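Local structure of octaprenyl-diphosphate synthase (Roseobacter denitrificans, 4JXN) at residues A[10-15]-A[326-331]; A[20-25]-A[74-79]; A[91-96]-A[124-129]; A[262-267]-A[279-284]. The protein probably makes octaprenyl diphosphate, the side-chain precursor of isoprenoid quinones, by adding five isopentenyl units to farnesyl diphosphate with magnesium as cofactor. One frame throughout, in Å; residues are numbered along the deposited sequence.

Contact 1: residues A[10-15]-A[326-331]; sequences KPHDRM and ADYVVE
H12 and Y328 form a face-to-face aromatic stack that joins the N-terminal helix 9-34 to the last turns of the C-terminal helix 317-330 in this all-helical isoprenoid synthase fold. The ring planes are 8° from parallel, with centroids 3.9 Å apart. H12 ND1 sits over the centre of the Y328 ring, 3.6 Å above its plane, and in return Y328 CZ lies over the middle of the imidazole. Each ring is sent across the gap by an extended first torsion, with CG opposite the backbone N (chi1 -170° in H12 and 179° in Y328), and this matched extension bridges backbones whose CA atoms, H12 CA and Y328 CA, stay 7.2 Å apart. The tight part of the contact is this one ring pair, and only 110 Å² is buried between the segments. Both stacked residues remain partly exposed, and on the loose side the exposed E331 reaches toward the stack without touching it. E331 is too distant for a salt bridge, its OE1 being 6.8 Å from H12 ND1, though its charge might weakly favour a protonated imidazole. On the inner side, M15 packs on M321, L322 and L325, while V329 fits against L213 and F217 of helix 200-224. At the far end of the stack, Y328 OH runs past the imidazole rim, 4.2 Å from H12 NE2.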
loop_
_atom_site.group_PDB
_atom_site.type_symbol
_atom_site.label_atom_id
_atom_site.label_comp_id
_atom_site.label_asym_id
_atom_site.label_seq_id
_atom_site.Cartn_x
_atom_site.Cartn_y
_atom_site.Cartn_z
ATOM N N LYS A 10 -37.566 -0.373 4.510
ATOM C CA LYS A 10 -37.998 -0.864 3.189
ATOM C C LYS A 10 -37.312 -0.117 2.035
ATOM O O LYS A 10 -36.896 -0.750 1.062
ATOM C CB LYS A 10 -39.525 -0.800 3.039
ATOM N N PRO A 11 -37.193 1.229 2.139
ATOM C CA PRO A 11 -36.372 1.999 1.190
ATOM C C PRO A 11 -34.891 1.584 1.111
ATOM O O PRO A 11 -34.285 1.690 0.043
ATOM C CB PRO A 11 -36.495 3.443 1.707
ATOM C CG PRO A 11 -37.810 3.485 2.406
ATOM C CD PRO A 11 -38.036 2.113 2.975
ATOM N N HIS A 12 -34.305 1.146 2.224
ATOM C CA HIS A 12 -32.914 0.697 2.213
ATOM C C HIS A 12 -32.795 -0.691 1.575
ATOM O O HIS A 12 -31.877 -0.945 0.787
ATOM C CB HIS A 12 -32.311 0.694 3.623
ATOM C CG HIS A 12 -30.829 0.465 3.636
ATOM N ND1 HIS A 12 -29.929 1.395 3.158
ATOM C CD2 HIS A 12 -30.093 -0.596 4.043
ATOM C CE1 HIS A 12 -28.703 0.920 3.282
ATOM N NE2 HIS A 12 -28.775 -0.286 3.816
ATOM N N ASP A 13 -33.735 -1.573 1.917
ATOM C CA ASP A 13 -33.794 -2.938 1.369
ATOM C C ASP A 13 -33.891 -2.976 -0.168
ATOM O O ASP A 13 -33.375 -3.901 -0.797
ATOM C CB ASP A 13 -34.999 -3.699 1.955
ATOM C CG ASP A 13 -34.810 -4.080 3.415
ATOM O OD1 ASP A 13 -33.857 -4.829 3.714
ATOM O OD2 ASP A 13 -35.627 -3.651 4.264
ATOM N N ARG A 14 -34.568 -1.988 -0.759
ATOM C CA ARG A 14 -34.800 -1.956 -2.220
ATOM C C ARG A 14 -33.502 -1.772 -2.995
ATOM O O ARG A 14 -33.299 -2.382 -4.044
ATOM C CB ARG A 14 -35.797 -0.851 -2.580
ATOM C CG ARG A 14 -37.246 -1.316 -2.574
ATOM C CD ARG A 14 -38.203 -0.346 -1.898
ATOM N NE ARG A 14 -37.973 1.056 -2.239
ATOM C CZ ARG A 14 -38.685 2.067 -1.744
ATOM N NH1 ARG A 14 -38.403 3.320 -2.092
ATOM N NH2 ARG A 14 -39.677 1.832 -0.891
ATOM N N MET A 15 -32.626 -0.930 -2.459
ATOM C CA MET A 15 -31.300 -0.740 -3.015
ATOM C C MET A 15 -30.522 -2.054 -2.990
ATOM O O MET A 15 -30.045 -2.504 -4.028
ATOM C CB MET A 15 -30.557 0.338 -2.224
ATOM C CG MET A 15 -29.159 0.620 -2.733
ATOM S SD MET A 15 -28.559 2.248 -2.256
ATOM C CE MET A 15 -26.956 2.211 -3.056
ATOM N N ALA A 326 -29.255 8.858 1.603
ATOM C CA ALA A 326 -28.827 10.099 2.257
ATOM C C ALA A 326 -29.607 10.308 3.561
ATOM O O ALA A 326 -29.040 10.695 4.586
ATOM C CB ALA A 326 -29.003 11.284 1.320
ATOM N N ASP A 327 -30.902 10.009 3.519
ATOM C CA ASP A 327 -31.746 10.014 4.722
ATOM C C ASP A 327 -31.383 8.870 5.692
ATOM O O ASP A 327 -31.275 9.079 6.899
ATOM C CB ASP A 327 -33.227 9.927 4.322
ATOM C CG ASP A 327 -33.702 11.147 3.522
ATOM O OD1 ASP A 327 -33.287 12.281 3.854
ATOM O OD2 ASP A 327 -34.492 10.978 2.560
ATOM N N TYR A 328 -31.178 7.671 5.156
ATOM C CA TYR A 328 -30.791 6.511 5.962
ATOM C C TYR A 328 -29.512 6.753 6.770
ATOM O O TYR A 328 -29.418 6.345 7.925
ATOM C CB TYR A 328 -30.597 5.283 5.061
ATOM C CG TYR A 328 -30.164 4.040 5.805
ATOM C CD1 TYR A 328 -31.103 3.182 6.370
ATOM C CD2 TYR A 328 -28.810 3.728 5.955
ATOM C CE1 TYR A 328 -30.709 2.045 7.059
ATOM C CE2 TYR A 328 -28.406 2.593 6.641
ATOM C CZ TYR A 328 -29.360 1.756 7.190
ATOM O OH TYR A 328 -28.970 0.628 7.870
ATOM N N VAL A 329 -28.516 7.396 6.165
ATOM C CA VAL A 329 -27.266 7.662 6.876
ATOM C C VAL A 329 -27.501 8.522 8.130
ATOM O O VAL A 329 -26.826 8.339 9.135
ATOM C CB VAL A 329 -26.196 8.305 5.964
ATOM C CG1 VAL A 329 -25.062 8.905 6.778
ATOM C CG2 VAL A 329 -25.640 7.271 4.994
ATOM N N VAL A 330 -28.458 9.439 8.088
ATOM C CA VAL A 330 -28.705 10.306 9.245
ATOM C C VAL A 330 -29.918 9.900 10.093
ATOM O O VAL A 330 -30.291 10.623 11.013
ATOM C CB VAL A 330 -28.827 11.791 8.826
ATOM C CG1 VAL A 330 -27.458 12.340 8.443
ATOM C CG2 VAL A 330 -29.826 11.967 7.684
ATOM N N GLU A 331 -30.517 8.744 9.819
ATOM C CA GLU A 331 -31.737 8.346 10.539
ATOM C C GLU A 331 -31.502 8.137 12.046
ATOM O O GLU A 331 -32.392 8.414 12.852
ATOM C CB GLU A 331 -32.370 7.092 9.924
ATOM C CG GLU A 331 -31.700 5.775 10.296
ATOM C CD GLU A 331 -32.547 4.581 9.922
ATOM O OE1 GLU A 331 -32.011 3.663 9.267
ATOM O OE2 GLU A 331 -33.750 4.564 10.284
#

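Contact 2: residues A[20-25]-A[74-79]; sequences ESDMAA and PFHINL
D22 and A25, one helical turn apart, carry the crossing of helix 9-34 over the first turn of helix 75-94, a helix-helix packing in the all-alpha isoprenoid synthase fold. The short axes approach to 9.9 Å at a signed angle of -61°, and 159 Å² is buried. Helix 9-34 is kinked at S21 and D22, whose backbone N atoms lack a bond to the preceding turn. D22 then points toward the partner helix. Its OD2 lies 3.2 Å from H76 CE1, near the plane of the imidazole and at its edge, while the carboxylate plane stands 78° from the ring. This is a carbon-to-oxygen approach; the hydrogen bond to the same OD2 comes from NE2 of H67, whose ring also meets H76 edge-to-face. H76 reaches the carboxylate because CG lies between the backbone N and carbonyl carbon (chi1 62°), which carries the ring outward from helix 75-94, toward D22. D22 also serves as an apolar surface, its CB 4.0 Å from I77 CD1, and that methyl in turn rests 3.7 Å above the rim of the H76 ring. M23, next in sequence, turns away and packs on L63 of helix 57-68. One turn after D22, A25 meets the other branch of the isoleucine through its backbone: A25 O is 3.7 Å from I77 CG2.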
loop_
_atom_site.group_PDB
_atom_site.type_symbol
_atom_site.label_atom_id
_atom_site.label_comp_id
_atom_site.label_asym_id
_atom_site.label_seq_id
_atom_site.Cartn_x
_atom_site.Cartn_y
_atom_site.Cartn_z
ATOM N N GLU A 20 -28.424 -6.784 -5.544
ATOM C CA GLU A 20 -28.217 -8.120 -4.975
ATOM C C GLU A 20 -27.197 -8.961 -5.736
ATOM O O GLU A 20 -26.283 -9.547 -5.142
ATOM C CB GLU A 20 -29.569 -8.857 -4.935
ATOM C CG GLU A 20 -29.521 -10.385 -4.952
ATOM C CD GLU A 20 -28.687 -10.983 -3.833
ATOM O OE1 GLU A 20 -28.357 -10.258 -2.865
ATOM O OE2 GLU A 20 -28.361 -12.185 -3.932
ATOM N N SER A 21 -27.369 -9.019 -7.050
ATOM C CA SER A 21 -26.616 -9.935 -7.885
ATOM C C SER A 21 -25.184 -9.433 -8.075
ATOM O O SER A 21 -24.226 -10.200 -7.980
ATOM C CB SER A 21 -27.327 -10.095 -9.240
ATOM O OG SER A 21 -27.390 -8.859 -9.925
ATOM N N ASP A 22 -25.046 -8.138 -8.343
ATOM C CA ASP A 22 -23.731 -7.530 -8.501
ATOM C C ASP A 22 -22.915 -7.635 -7.220
ATOM O O ASP A 22 -21.725 -7.909 -7.278
ATOM C CB ASP A 22 -23.865 -6.081 -8.951
ATOM C CG ASP A 22 -24.295 -5.959 -10.410
ATOM O OD1 ASP A 22 -24.380 -6.987 -11.117
ATOM O OD2 ASP A 22 -24.549 -4.827 -10.853
ATOM N N MET A 23 -23.557 -7.444 -6.068
ATOM C CA MET A 23 -22.880 -7.620 -4.779
ATOM C C MET A 23 -22.395 -9.048 -4.557
ATOM O O MET A 23 -21.321 -9.266 -3.986
ATOM C CB MET A 23 -23.783 -7.184 -3.616
ATOM C CG MET A 23 -23.802 -5.674 -3.399
ATOM S SD MET A 23 -22.145 -4.935 -3.313
ATOM C CE MET A 23 -21.614 -5.371 -1.654
ATOM N N ALA A 24 -23.193 -10.011 -5.006
ATOM C CA ALA A 24 -22.792 -11.404 -4.969
ATOM C C ALA A 24 -21.529 -11.588 -5.803
ATOM O O ALA A 24 -20.534 -12.141 -5.323
ATOM C CB ALA A 24 -23.910 -12.289 -5.501
ATOM N N ALA A 25 -21.582 -11.090 -7.037
ATOM C CA ALA A 25 -20.534 -11.310 -8.044
ATOM C C ALA A 25 -19.239 -10.548 -7.725
ATOM O O ALA A 25 -18.160 -10.911 -8.208
ATOM C CB ALA A 25 -21.037 -10.918 -9.422
ATOM N N PRO A 74 -18.687 -5.171 -17.572
ATOM C CA PRO A 74 -18.306 -5.959 -16.386
ATOM C C PRO A 74 -17.443 -5.256 -15.337
ATOM O O PRO A 74 -17.303 -5.766 -14.213
ATOM C CB PRO A 74 -17.482 -7.087 -17.002
ATOM C CG PRO A 74 -16.790 -6.431 -18.161
ATOM C CD PRO A 74 -17.677 -5.308 -18.646
ATOM N N PHE A 75 -16.868 -4.106 -15.687
ATOM C CA PHE A 75 -15.785 -3.528 -14.882
ATOM C C PHE A 75 -16.228 -2.819 -13.599
ATOM O O PHE A 75 -15.424 -2.655 -12.681
ATOM C CB PHE A 75 -14.913 -2.624 -15.753
ATOM C CG PHE A 75 -14.203 -3.367 -16.862
ATOM C CD1 PHE A 75 -13.490 -4.539 -16.592
ATOM C CD2 PHE A 75 -14.245 -2.904 -18.170
ATOM C CE1 PHE A 75 -12.841 -5.226 -17.604
ATOM C CE2 PHE A 75 -13.597 -3.588 -19.183
ATOM C CZ PHE A 75 -12.894 -4.746 -18.900
ATOM N N HIS A 76 -17.495 -2.414 -13.531
ATOM C CA HIS A 76 -18.100 -1.906 -12.286
ATOM C C HIS A 76 -17.928 -2.896 -11.132
ATOM O O HIS A 76 -17.744 -2.501 -9.974
ATOM C CB HIS A 76 -19.573 -1.530 -12.512
ATOM C CG HIS A 76 -20.448 -2.674 -12.924
ATOM N ND1 HIS A 76 -21.650 -2.946 -12.305
ATOM C CD2 HIS A 76 -20.300 -3.616 -13.885
ATOM C CE1 HIS A 76 -22.204 -4.004 -12.871
ATOM N NE2 HIS A 76 -21.405 -4.430 -13.830
ATOM N N ILE A 77 -17.925 -4.181 -11.478
ATOM C CA ILE A 77 -17.617 -5.256 -10.538
ATOM C C ILE A 77 -16.163 -5.179 -10.065
ATOM O O ILE A 77 -15.864 -5.280 -8.855
ATOM C CB ILE A 77 -17.857 -6.646 -11.183
ATOM C CG1 ILE A 77 -19.262 -6.743 -11.780
ATOM C CG2 ILE A 77 -17.675 -7.761 -10.159
ATOM C CD1 ILE A 77 -20.370 -6.450 -10.783
ATOM N N ASN A 78 -15.252 -4.995 -11.017
ATOM C CA ASN A 78 -13.831 -4.817 -10.658
ATOM C C ASN A 78 -13.686 -3.634 -9.710
ATOM O O ASN A 78 -13.066 -3.726 -8.641
ATOM C CB ASN A 78 -12.957 -4.564 -11.891
ATOM C CG ASN A 78 -13.050 -5.669 -12.936
ATOM O OD1 ASN A 78 -14.078 -6.326 -13.088
ATOM N ND2 ASN A 78 -11.964 -5.862 -13.674
ATOM N N LEU A 79 -14.280 -2.515 -10.112
ATOM C CA LEU A 79 -14.124 -1.269 -9.380
ATOM C C LEU A 79 -14.724 -1.318 -7.981
ATOM O O LEU A 79 -14.177 -0.738 -7.057
ATOM C CB LEU A 79 -14.727 -0.119 -10.182
ATOM C CG LEU A 79 -13.988 0.153 -11.488
ATOM C CD1 LEU A 79 -14.691 1.249 -12.283
ATOM C CD2 LEU A 79 -12.536 0.499 -11.178
#

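Contact 3: residues A[91-96]-A[124-129]; sequences LLHDDV and YLFSRS
H93 turns a face of its imidazole to the edge of the F126 phenyl ring. The T-shaped pair has ring planes 75° apart and centroids 5.4 Å apart, and CE2 is the phenyl atom that reaches the imidazole, 3.7 Å from H93 CE1. Both rings are directed by the same first torsion, CG opposite the carbonyl carbon (chi1 -76° in H93, -74° in F126), which helps them span backbones whose CA atoms, H93 CA and F126 CA, are 11.2 Å apart. The imidazole is held from two sides: its NE2 donates to V119 O of the same chain, while ND1 is hydrogen-bonded to D123 of the second subunit. This fixes the ring's rotation and the face it offers to F126. Beside the aromatic pair, L92 CD1 meets L125 CD1 methyl to methyl at 4.0 Å. Directly after H93, D94 and D95 begin the sequence DDVVD, the first aspartate-rich motif of this family, which in relatives binds the magnesium ions that hold the allylic diphosphate. The contact thus joins the C-terminal end of helix 75-94 to helix 116-134: L125 and F126 also pack on F85, T88 and A89 of the former, and the H93 rings of the two subunits meet at the dimer interface.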
loop_
_atom_site.group_PDB
_atom_site.type_symbol
_atom_site.label_atom_id
_atom_site.label_comp_id
_atom_site.label_asym_id
_atom_site.label_seq_id
_atom_site.Cartn_x
_atom_site.Cartn_y
_atom_site.Cartn_z
ATOM N N LEU A 91 -8.197 -0.499 6.983
ATOM C CA LEU A 91 -8.626 -0.896 8.326
ATOM C C LEU A 91 -7.503 -1.636 9.034
ATOM O O LEU A 91 -7.045 -1.214 10.099
ATOM C CB LEU A 91 -9.876 -1.778 8.271
ATOM C CG LEU A 91 -11.130 -1.117 7.697
ATOM C CD1 LEU A 91 -12.272 -2.118 7.570
ATOM C CD2 LEU A 91 -11.529 0.080 8.548
ATOM N N LEU A 92 -7.050 -2.727 8.424
ATOM C CA LEU A 92 -5.877 -3.463 8.907
ATOM C C LEU A 92 -4.772 -2.516 9.388
ATOM O O LEU A 92 -4.297 -2.614 10.516
ATOM C CB LEU A 92 -5.323 -4.361 7.797
ATOM C CG LEU A 92 -6.162 -5.585 7.412
ATOM C CD1 LEU A 92 -5.677 -6.148 6.089
ATOM C CD2 LEU A 92 -6.117 -6.653 8.499
ATOM N N HIS A 93 -4.381 -1.585 8.526
ATOM C CA HIS A 93 -3.282 -0.674 8.832
ATOM C C HIS A 93 -3.527 0.217 10.050
ATOM O O HIS A 93 -2.580 0.588 10.751
ATOM C CB HIS A 93 -2.951 0.165 7.595
ATOM C CG HIS A 93 -2.181 -0.594 6.562
ATOM N ND1 HIS A 93 -1.250 -0.003 5.738
ATOM C CD2 HIS A 93 -2.176 -1.910 6.250
ATOM C CE1 HIS A 93 -0.716 -0.918 4.950
ATOM N NE2 HIS A 93 -1.258 -2.086 5.244
ATOM N N ASP A 94 -4.788 0.561 10.304
ATOM C CA ASP A 94 -5.120 1.394 11.461
ATOM C C ASP A 94 -5.111 0.578 12.751
ATOM O O ASP A 94 -4.744 1.098 13.808
ATOM C CB ASP A 94 -6.459 2.111 11.261
ATOM C CG ASP A 94 -6.317 3.360 10.415
ATOM O OD1 ASP A 94 -6.025 3.236 9.205
ATOM O OD2 ASP A 94 -6.481 4.468 10.970
ATOM N N ASP A 95 -5.481 -0.701 12.647
ATOM C CA ASP A 95 -5.407 -1.638 13.775
ATOM C C ASP A 95 -3.975 -1.803 14.328
ATOM O O ASP A 95 -3.782 -2.385 15.394
ATOM C CB ASP A 95 -6.000 -3.001 13.386
ATOM C CG ASP A 95 -7.503 -2.933 13.088
ATOM O OD1 ASP A 95 -8.089 -1.833 13.186
ATOM O OD2 ASP A 95 -8.099 -3.984 12.755
ATOM N N VAL A 96 -2.986 -1.294 13.593
ATOM C CA VAL A 96 -1.660 -1.026 14.136
ATOM C C VAL A 96 -1.541 0.481 14.370
ATOM O O VAL A 96 -1.446 0.948 15.505
ATOM C CB VAL A 96 -0.538 -1.458 13.166
ATOM C CG1 VAL A 96 0.810 -1.457 13.877
ATOM C CG2 VAL A 96 -0.835 -2.827 12.567
ATOM N N TYR A 124 -1.039 -6.574 0.556
ATOM C CA TYR A 124 -1.481 -7.568 -0.408
ATOM C C TYR A 124 -2.800 -7.165 -1.060
ATOM O O TYR A 124 -2.966 -7.293 -2.280
ATOM C CB TYR A 124 -1.606 -8.965 0.236
ATOM C CG TYR A 124 -2.070 -10.030 -0.750
ATOM C CD1 TYR A 124 -1.434 -10.184 -1.985
ATOM C CD2 TYR A 124 -3.156 -10.864 -0.465
ATOM C CE1 TYR A 124 -1.854 -11.135 -2.900
ATOM C CE2 TYR A 124 -3.582 -11.822 -1.378
ATOM C CZ TYR A 124 -2.926 -11.948 -2.594
ATOM O OH TYR A 124 -3.326 -12.882 -3.513
ATOM N N LEU A 125 -3.729 -6.666 -0.255
ATOM C CA LEU A 125 -5.047 -6.259 -0.776
ATOM C C LEU A 125 -4.935 -5.028 -1.664
ATOM O O LEU A 125 -5.603 -4.952 -2.702
ATOM C CB LEU A 125 -6.030 -5.978 0.353
ATOM C CG LEU A 125 -6.310 -7.082 1.377
ATOM C CD1 LEU A 125 -7.279 -6.547 2.422
ATOM C CD2 LEU A 125 -6.845 -8.363 0.752
ATOM N N PHE A 126 -4.084 -4.079 -1.257
ATOM C CA PHE A 126 -3.758 -2.922 -2.091
ATOM C C PHE A 126 -3.254 -3.383 -3.455
ATOM O O PHE A 126 -3.772 -2.965 -4.484
ATOM C CB PHE A 126 -2.664 -2.040 -1.470
ATOM C CG PHE A 126 -3.101 -1.208 -0.291
ATOM C CD1 PHE A 126 -4.384 -0.669 -0.200
ATOM C CD2 PHE A 126 -2.177 -0.898 0.714
ATOM C CE1 PHE A 126 -4.745 0.120 0.889
ATOM C CE2 PHE A 126 -2.535 -0.111 1.801
ATOM C CZ PHE A 126 -3.822 0.398 1.889
ATOM N N SER A 127 -2.243 -4.247 -3.457
ATOM C CA SER A 127 -1.701 -4.762 -4.712
ATOM C C SER A 127 -2.813 -5.397 -5.542
ATOM O O SER A 127 -2.919 -5.150 -6.745
ATOM C CB SER A 127 -0.569 -5.768 -4.459
ATOM O OG SER A 127 -1.025 -6.915 -3.768
ATOM N N ARG A 128 -3.659 -6.197 -4.898
ATOM C CA ARG A 128 -4.782 -6.829 -5.592
ATOM C C ARG A 128 -5.807 -5.807 -6.098
ATOM O O ARG A 128 -6.338 -5.953 -7.202
ATOM C CB ARG A 128 -5.460 -7.853 -4.687
ATOM C CG ARG A 128 -4.622 -9.096 -4.450
ATOM C CD ARG A 128 -4.717 -10.058 -5.619
ATOM N NE ARG A 128 -3.569 -10.958 -5.669
ATOM C CZ ARG A 128 -3.502 -12.052 -6.423
ATOM N NH1 ARG A 128 -4.514 -12.402 -7.214
ATOM N NH2 ARG A 128 -2.407 -12.804 -6.385
ATOM N N SER A 129 -6.065 -4.765 -5.309
ATOM C CA SER A 129 -6.970 -3.694 -5.738
ATOM C C SER A 129 -6.468 -3.021 -7.027
ATOM O O SER A 129 -7.246 -2.645 -7.892
ATOM C CB SER A 129 -7.150 -2.667 -4.615
ATOM O OG SER A 129 -6.011 -1.839 -4.450
#

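Contact 4: residues A[262-267]-A[279-284]; sequences RAFWVR and LQHAIA
F264 receives the edge of the H281 imidazole on one face of its phenyl ring. H281 CD2 points almost at the ring centre, 3.4 Å above the plane, and is 3.5 Å from F264 CE1; with planes 83° apart this is a T-shaped pair with CH-pi character. Extended first torsions bring the rings together. F264 carries CG opposite its backbone N (chi1 178°) and H281 does likewise (chi1 -171°), which lets the two side chains run past each other in opposite directions. The contact packs two successive helices, 259-270 and 278-288, at the periphery of the all-alpha isoprenoid synthase fold. W265 takes the other common conformation, CG opposite the carbonyl carbon, which turns a face of the indole to F264, whose CD2 lies above it toward the rim, and brings CH2 to 4.1 Å from A282 CB. That methyl also lies 4.2 Å from F264 CE2, touching both aromatic residues. Beyond the pair, W265 packs on L250, A253 and V254 of helix 248-254, while R267 NH2 makes a salt bridge with D278 OD2.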
loop_
_atom_site.group_PDB
_atom_site.type_symbol
_atom_site.label_atom_id
_atom_site.label_comp_id
_atom_site.label_asym_id
_atom_site.label_seq_id
_atom_site.Cartn_x
_atom_site.Cartn_y
_atom_site.Cartn_z
ATOM N N ARG A 262 -10.602 25.043 29.312
ATOM C CA ARG A 262 -9.395 24.771 28.547
ATOM C C ARG A 262 -8.461 23.859 29.354
ATOM O O ARG A 262 -7.963 22.854 28.835
ATOM C CB ARG A 262 -8.706 26.084 28.148
ATOM C CG ARG A 262 -7.650 25.945 27.051
ATOM C CD ARG A 262 -7.751 27.067 26.015
ATOM N NE ARG A 262 -8.682 26.733 24.930
ATOM C CZ ARG A 262 -9.255 27.611 24.100
ATOM N NH1 ARG A 262 -10.081 27.172 23.151
ATOM N NH2 ARG A 262 -9.021 28.920 24.205
ATOM N N ALA A 263 -8.256 24.182 30.629
ATOM C CA ALA A 263 -7.376 23.385 31.491
ATOM C C ALA A 263 -7.814 21.940 31.535
ATOM O O ALA A 263 -6.982 21.027 31.466
ATOM C CB ALA A 263 -7.330 23.968 32.896
ATOM N N PHE A 264 -9.126 21.731 31.633
ATOM C CA PHE A 264 -9.686 20.390 31.537
ATOM C C PHE A 264 -9.392 19.750 30.163
ATOM O O PHE A 264 -9.062 18.572 30.094
ATOM C CB PHE A 264 -11.198 20.419 31.779
ATOM C CG PHE A 264 -11.852 19.071 31.648
ATOM C CD1 PHE A 264 -11.791 18.161 32.694
ATOM C CD2 PHE A 264 -12.507 18.705 30.483
ATOM C CE1 PHE A 264 -12.378 16.915 32.584
ATOM C CE2 PHE A 264 -13.095 17.463 30.364
ATOM C CZ PHE A 264 -13.030 16.564 31.417
ATOM N N TRP A 265 -9.526 20.509 29.074
ATOM C CA TRP A 265 -9.258 19.961 27.733
ATOM C C TRP A 265 -7.772 19.708 27.523
ATOM O O TRP A 265 -7.380 18.642 27.058
ATOM C CB TRP A 265 -9.789 20.880 26.629
ATOM C CG TRP A 265 -11.281 20.972 26.616
ATOM C CD1 TRP A 265 -12.030 22.097 26.740
ATOM C CD2 TRP A 265 -12.206 19.888 26.496
ATOM N NE1 TRP A 265 -13.360 21.790 26.722
ATOM C CE2 TRP A 265 -13.497 20.439 26.548
ATOM C CE3 TRP A 265 -12.065 18.502 26.363
ATOM C CZ2 TRP A 265 -14.654 19.655 26.477
ATOM C CZ3 TRP A 265 -13.205 17.729 26.280
ATOM C CH2 TRP A 265 -14.487 18.310 26.335
ATOM N N VAL A 266 -6.957 20.695 27.883
ATOM C CA VAL A 266 -5.489 20.583 27.845
ATOM C C VAL A 266 -4.981 19.325 28.552
ATOM O O VAL A 266 -4.000 18.714 28.127
ATOM C CB VAL A 266 -4.834 21.818 28.507
ATOM C CG1 VAL A 266 -3.331 21.623 28.668
ATOM C CG2 VAL A 266 -5.141 23.093 27.716
ATOM N N ARG A 267 -5.670 18.939 29.621
ATOM C CA ARG A 267 -5.246 17.851 30.498
ATOM C C ARG A 267 -5.636 16.448 30.026
ATOM O O ARG A 267 -4.833 15.517 30.110
ATOM C CB ARG A 267 -5.828 18.094 31.903
ATOM C CG ARG A 267 -5.563 16.991 32.923
ATOM C CD ARG A 267 -5.890 17.438 34.351
ATOM N NE ARG A 267 -7.327 17.601 34.605
ATOM C CZ ARG A 267 -8.200 16.597 34.743
ATOM N NH1 ARG A 267 -9.483 16.865 34.968
ATOM N NH2 ARG A 267 -7.816 15.325 34.648
ATOM N N LEU A 279 -15.353 11.608 32.046
ATOM C CA LEU A 279 -16.258 11.411 30.911
ATOM C C LEU A 279 -17.575 12.162 31.124
ATOM O O LEU A 279 -18.134 12.737 30.186
ATOM C CB LEU A 279 -16.539 9.917 30.700
ATOM C CG LEU A 279 -17.538 9.544 29.600
ATOM C CD1 LEU A 279 -16.954 9.838 28.226
ATOM C CD2 LEU A 279 -17.946 8.083 29.719
ATOM N N GLN A 280 -18.069 12.143 32.359
ATOM C CA GLN A 280 -19.328 12.784 32.697
ATOM C C GLN A 280 -19.187 14.284 32.558
ATOM O O GLN A 280 -20.129 14.957 32.136
ATOM C CB GLN A 280 -19.745 12.450 34.133
ATOM C CG GLN A 280 -20.091 10.988 34.361
ATOM C CD GLN A 280 -21.420 10.602 33.754
ATOM O OE1 GLN A 280 -21.487 9.733 32.881
ATOM N NE2 GLN A 280 -22.491 11.246 34.213
ATOM N N HIS A 281 -18.008 14.795 32.918
ATOM C CA HIS A 281 -17.729 16.220 32.836
ATOM C C HIS A 281 -17.609 16.692 31.381
ATOM O O HIS A 281 -18.193 17.715 31.026
ATOM C CB HIS A 281 -16.473 16.581 33.624
ATOM C CG HIS A 281 -16.256 18.054 33.747
ATOM N ND1 HIS A 281 -17.176 18.893 34.341
ATOM C CD2 HIS A 281 -15.242 18.843 33.328
ATOM C CE1 HIS A 281 -16.737 20.136 34.280
ATOM N NE2 HIS A 281 -15.573 20.136 33.655
ATOM N N ALA A 282 -16.878 15.938 30.555
ATOM C CA ALA A 282 -16.793 16.183 29.093
ATOM C C ALA A 282 -18.166 16.282 28.456
ATOM O O ALA A 282 -18.448 17.224 27.715
ATOM C CB ALA A 282 -15.992 15.084 28.411
ATOM N N ILE A 283 -19.025 15.306 28.749
ATOM C CA ILE A 283 -20.384 15.271 28.196
ATOM C C ILE A 283 -21.200 16.488 28.650
ATOM O O ILE A 283 -21.943 17.074 27.868
ATOM C CB ILE A 283 -21.109 13.944 28.557
ATOM C CG1 ILE A 283 -20.474 12.776 27.786
ATOM C CG2 ILE A 283 -22.598 14.010 28.232
ATOM C CD1 ILE A 283 -20.931 11.403 28.227
ATOM N N ALA A 284 -21.071 16.854 29.920
ATOM C CA ALA A 284 -21.710 18.065 30.435
ATOM C C ALA A 284 -21.283 19.316 29.646
ATOM O O ALA A 284 -22.110 20.166 29.336
ATOM C CB ALA A 284 -21.380 18.245 31.912
#

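Overall arrangement
Contacts 1 and 2 share helix 9-34, and contacts 2 and 3 share helix 75-94, so two shared helices link contacts 1 to 3. Along the sequence contact 1 encloses all the others, and contact 4 uses neither of those helices. Contact 1 is a surface contact, contact 2 is partly buried, and contacts 3 and 4 are buried. Histidine recurs in all four with different geometry: stacked flat in contact 1, approached at its edge by a carboxylate in contact 2, offering a face in contact 3 and an edge in contact 4. Contact 3 alone reaches the second subunit. Contact 4 stands apart, its centre about 47 Å from that of contact 2, across the chain's centre.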